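Local coordinates for dipeptide transport protein DPPA (Bacillus subtilis, PDB 1HI9) that hydrolyses N-terminal residues from peptides containing D-amino acids, using two zinc ions per subunit inside the chamber of a self-compartmentalizing homodecamer, at residues P236-K241 with T245-Q250; P217-E222 with L262-L267. All coordinates share one frame; numbering follows the deposited sequence.

Contact 1 of 2, residues P236-K241 with T245-Q250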
# COMPACT_ATOMS: atom_id res chain seq x y z
N PRO A 236 -4.36 8.51 39.38
CA PRO A 236 -4.55 8.63 40.82
C PRO A 236 -5.45 9.82 41.16
O PRO A 236 -5.36 10.87 40.53
CB PRO A 236 -3.13 8.82 41.34
CG PRO A 236 -2.30 8.08 40.34
CD PRO A 236 -2.92 8.51 39.04
N GLY A 237 -6.30 9.65 42.16
CA GLY A 237 -7.19 10.73 42.56
C GLY A 237 -8.51 10.78 41.82
O GLY A 237 -9.31 11.68 42.05
N THR A 238 -8.76 9.80 40.94
CA THR A 238 -10.00 9.76 40.18
C THR A 238 -10.94 8.68 40.70
O THR A 238 -10.53 7.77 41.42
CB THR A 238 -9.75 9.45 38.68
OG1 THR A 238 -9.19 8.13 38.55
CG2 THR A 238 -8.82 10.47 38.07
N GLU A 239 -12.21 8.78 40.32
CA GLU A 239 -13.22 7.81 40.72
C GLU A 239 -14.37 7.83 39.71
O GLU A 239 -14.74 8.89 39.19
CB GLU A 239 -13.73 8.15 42.13
CG GLU A 239 -14.91 7.30 42.60
CD GLU A 239 -15.58 7.85 43.88
OE1 GLU A 239 -16.69 7.38 44.23
OE2 GLU A 239 -14.99 8.74 44.53
N ILE A 240 -14.91 6.66 39.42
CA ILE A 240 -16.03 6.55 38.50
C ILE A 240 -17.33 6.55 39.29
O ILE A 240 -17.47 5.82 40.27
CB ILE A 240 -15.97 5.25 37.67
CG1 ILE A 240 -14.75 5.28 36.75
CG2 ILE A 240 -17.25 5.10 36.85
CD1 ILE A 240 -14.60 4.05 35.90
N LYS A 241 -18.28 7.38 38.86
CA LYS A 241 -19.58 7.46 39.52
C LYS A 241 -20.36 6.22 39.09
O LYS A 241 -20.72 6.09 37.91
CB LYS A 241 -20.30 8.73 39.06
CG LYS A 241 -21.36 9.25 40.01
CD LYS A 241 -20.76 10.09 41.15
CE LYS A 241 -20.20 9.22 42.28
NZ LYS A 241 -21.28 8.49 43.00
N THR A 245 -20.64 6.74 33.10
CA THR A 245 -19.38 6.67 32.39
C THR A 245 -18.65 7.96 32.71
O THR A 245 -17.80 8.43 31.94
CB THR A 245 -19.59 6.59 30.87
OG1 THR A 245 -20.29 7.75 30.43
CG2 THR A 245 -20.38 5.34 30.52
N THR A 246 -18.98 8.52 33.87
CA THR A 246 -18.39 9.76 34.33
C THR A 246 -17.30 9.50 35.37
O THR A 246 -17.48 8.69 36.27
CB THR A 246 -19.47 10.66 34.96
OG1 THR A 246 -20.57 10.77 34.05
CG2 THR A 246 -18.93 12.04 35.24
N VAL A 247 -16.17 10.19 35.21
CA VAL A 247 -15.05 10.06 36.13
C VAL A 247 -14.83 11.42 36.78
O VAL A 247 -14.85 12.44 36.09
CB VAL A 247 -13.78 9.62 35.40
CG1 VAL A 247 -12.65 9.41 36.39
CG2 VAL A 247 -14.05 8.35 34.61
N GLN A 248 -14.64 11.44 38.09
CA GLN A 248 -14.45 12.70 38.80
C GLN A 248 -13.06 12.84 39.40
O GLN A 248 -12.39 11.85 39.73
CB GLN A 248 -15.49 12.86 39.90
CG GLN A 248 -16.92 12.67 39.43
CD GLN A 248 -17.93 13.12 40.47
OE1 GLN A 248 -17.80 12.78 41.65
NE2 GLN A 248 -18.93 13.89 40.04
N PHE A 249 -12.62 14.08 39.54
CA PHE A 249 -11.32 14.38 40.09
C PHE A 249 -11.37 15.67 40.90
O PHE A 249 -11.65 16.74 40.36
CB PHE A 249 -10.30 14.53 38.96
CG PHE A 249 -8.94 14.97 39.42
CD1 PHE A 249 -8.07 14.07 40.03
CD2 PHE A 249 -8.55 16.30 39.32
CE1 PHE A 249 -6.85 14.48 40.52
CE2 PHE A 249 -7.33 16.73 39.81
CZ PHE A 249 -6.47 15.81 40.41
N GLN A 250 -11.10 15.57 42.21
CA GLN A 250 -11.09 16.73 43.08
C GLN A 250 -9.72 17.39 42.91
O GLN A 250 -8.69 16.78 43.21
CB GLN A 250 -11.30 16.31 44.54
CG GLN A 250 -11.06 17.42 45.57
CD GLN A 250 -12.03 18.59 45.44
OE1 GLN A 250 -13.20 18.49 45.78
NE2 GLN A 250 -11.52 19.71 44.93
O HOH W 1 -9.04 13.79 43.43
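Glu239 O draws two donors from the facing strand: Gln248 N donates to it at 2.8 Å with a nearly straight N-H...O angle (168°), and Val247 CA adds a C-H...O approach at 3.3 Å. The return bond, Glu239 N to Gln248 O at 3.1 Å, is more bent. Closer to the turn, Lys241 N donates to Thr246 O at 3.0 Å. This alternation, with the strand directions 151° apart, identifies the beta hairpin of 238-240 and 246-250, in which Ile240 and Val247 form a non-hydrogen-bonded pair. On the face they share, Ile240 CG1 lies 3.8 Å from Val247 CG2, and Val247 CG1 sits beside Thr238 CB at 3.7 Å. With CG anti to the backbone N (chi1 175°), the Phe249 ring lies against the Pro236-Gly237 backbone, CD1 being 3.4 Å from Gly237 O, while Pro236 O lies at the ring edge. Thr238 CG2 is placed obliquely to the ring, which also packs on Ala260 of helix 254-268. Were the ring replaced by an alanine here, a gap would probably open beside Gly237 and Thr238, and Ala260 would lose its aromatic neighbour. At the same end, a water accepts from Gln250 N and sits against Gly237 O.

Contact 2 of 2, residues P217-E222 with L262-L267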
# COMPACT_ATOMS: atom_id res chain seq x y z
N PRO A 217 -12.04 23.27 42.61
CA PRO A 217 -12.97 22.72 41.63
C PRO A 217 -12.97 21.21 41.49
O PRO A 217 -11.93 20.56 41.62
CB PRO A 217 -12.56 23.43 40.34
CG PRO A 217 -11.10 23.60 40.50
CD PRO A 217 -10.98 24.05 41.95
N VAL A 218 -14.15 20.67 41.25
CA VAL A 218 -14.30 19.24 41.05
C VAL A 218 -14.54 19.05 39.56
O VAL A 218 -15.54 19.52 39.00
CB VAL A 218 -15.51 18.68 41.83
CG1 VAL A 218 -15.74 17.22 41.46
CG2 VAL A 218 -15.28 18.82 43.32
N LEU A 219 -13.59 18.38 38.92
CA LEU A 219 -13.68 18.12 37.50
C LEU A 219 -14.44 16.83 37.26
O LEU A 219 -14.17 15.82 37.90
CB LEU A 219 -12.27 17.99 36.90
CG LEU A 219 -12.20 17.55 35.43
CD1 LEU A 219 -12.97 18.53 34.56
CD2 LEU A 219 -10.73 17.47 34.97
N SER A 220 -15.41 16.88 36.36
CA SER A 220 -16.18 15.70 36.02
C SER A 220 -16.15 15.57 34.50
O SER A 220 -16.34 16.55 33.78
CB SER A 220 -17.64 15.82 36.50
OG SER A 220 -17.74 15.57 37.89
N ILE A 221 -15.87 14.36 34.03
CA ILE A 221 -15.83 14.11 32.61
C ILE A 221 -16.70 12.92 32.30
O ILE A 221 -16.49 11.83 32.84
CB ILE A 221 -14.40 13.79 32.12
CG1 ILE A 221 -13.44 14.89 32.56
CG2 ILE A 221 -14.40 13.64 30.60
CD1 ILE A 221 -12.02 14.63 32.20
N GLU A 222 -17.70 13.12 31.46
CA GLU A 222 -18.57 12.03 31.07
C GLU A 222 -18.07 11.58 29.70
O GLU A 222 -18.04 12.37 28.75
CB GLU A 222 -20.01 12.51 30.96
CG GLU A 222 -20.99 11.38 30.69
CD GLU A 222 -22.41 11.88 30.53
OE1 GLU A 222 -22.92 12.58 31.44
OE2 GLU A 222 -23.03 11.57 29.50
N LEU A 262 -6.38 17.19 30.70
CA LEU A 262 -5.46 16.80 29.64
C LEU A 262 -5.05 15.34 29.74
O LEU A 262 -5.08 14.61 28.74
CB LEU A 262 -4.21 17.69 29.69
CG LEU A 262 -4.46 19.17 29.38
CD1 LEU A 262 -3.17 19.95 29.55
CD2 LEU A 262 -4.98 19.31 27.94
N VAL A 263 -4.66 14.92 30.93
CA VAL A 263 -4.25 13.54 31.16
C VAL A 263 -5.40 12.54 30.99
O VAL A 263 -5.25 11.54 30.29
CB VAL A 263 -3.64 13.38 32.56
CG1 VAL A 263 -3.32 11.91 32.83
CG2 VAL A 263 -2.37 14.21 32.64
N MET A 264 -6.53 12.80 31.65
CA MET A 264 -7.70 11.92 31.56
C MET A 264 -8.20 11.75 30.13
O MET A 264 -8.55 10.65 29.73
CB MET A 264 -8.84 12.45 32.44
CG MET A 264 -8.67 12.15 33.93
SD MET A 264 -9.99 12.95 34.95
CE MET A 264 -9.11 14.30 35.51
N THR A 265 -8.24 12.83 29.35
CA THR A 265 -8.69 12.71 27.98
C THR A 265 -7.63 11.98 27.15
O THR A 265 -7.94 11.20 26.25
CB THR A 265 -9.00 14.10 27.34
OG1 THR A 265 -7.85 14.97 27.44
CG2 THR A 265 -10.17 14.74 28.05
N GLU A 266 -6.36 12.24 27.46
CA GLU A 266 -5.26 11.59 26.75
C GLU A 266 -5.35 10.07 26.95
O GLU A 266 -5.13 9.28 26.03
CB GLU A 266 -3.91 12.10 27.25
CG GLU A 266 -2.73 11.61 26.42
CD GLU A 266 -2.75 12.19 25.02
OE1 GLU A 266 -2.15 11.58 24.12
OE2 GLU A 266 -3.36 13.26 24.80
N LEU A 267 -5.68 9.66 28.17
CA LEU A 267 -5.82 8.24 28.47
C LEU A 267 -7.03 7.67 27.75
O LEU A 267 -6.98 6.56 27.20
CB LEU A 267 -5.99 8.03 29.97
CG LEU A 267 -4.77 8.37 30.84
CD1 LEU A 267 -5.18 8.44 32.30
CD2 LEU A 267 -3.68 7.33 30.63
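Met264 supplies the helix side of the contact, meeting Leu219 and Ile221 of the strand with different parts of its chain. All the interactions across the segments are apolar. The shortest joins Met264 CE to Leu219 CD2 at 3.6 Å, the two chain ends meeting tip to tip. Nearer the methionine's backbone, Ile221 CD1 rests 3.8 Å from Met264 SD and 3.9 Å from Met264 CB, so one methyl touches both the root and the thioether of that side chain. The torsions account for this split: Ile221 holds its CD1 fully extended (chi2 176°), whereas Met264 bends at its last rotatable bond (chi3 -100°), which brings CE against Leu219 CD2. Leu219 and Ile221 can act together because alternate residues of a strand face the same way; Ser220 between them points away from the helix. The backbones stay well apart, 8.5 Å between the CA atoms of Ile221 and Met264, which leaves room for one layer of side chains.

Polar bonds run within the elements or to other neighbours. Glu266 N to Leu262 O, at 3.0 Å, and Leu267 N to Val263 O, at 2.9 Å, are both i+4 to i helix bonds whose spans include Met264.

This is a helix packed on one face of an antiparallel sheet. Strand 218-223 lies between 121-126 and 246-250; Phe124 from the first touches Ile221, Phe249 from the second touches Met264, and Ala260 and Met261, earlier in helix 254-268, continue the packing on Leu219.

Both contacts belong to the same five-stranded antiparallel sheet and its helix. Contact 1 is a surface contact pairing an outermost strand of that sheet, 238-240, with 246-250, and rests chiefly on backbone hydrogen bonds; contact 2 is buried, joins 218-223 to helix 254-268, and relies wholly on apolar side chains. Their centres are about 8 Å apart. Strand 246-250 also pairs with 218-223: Phe249 N lies 2.8 Å from Leu219 O and Val247 N 2.9 Å from Ile221 O, both probable hydrogen bonds. Thr238 of contact 1 also touches Met264 of contact 2, so the helix spans both, and both contacts touch the same neighbouring subunit.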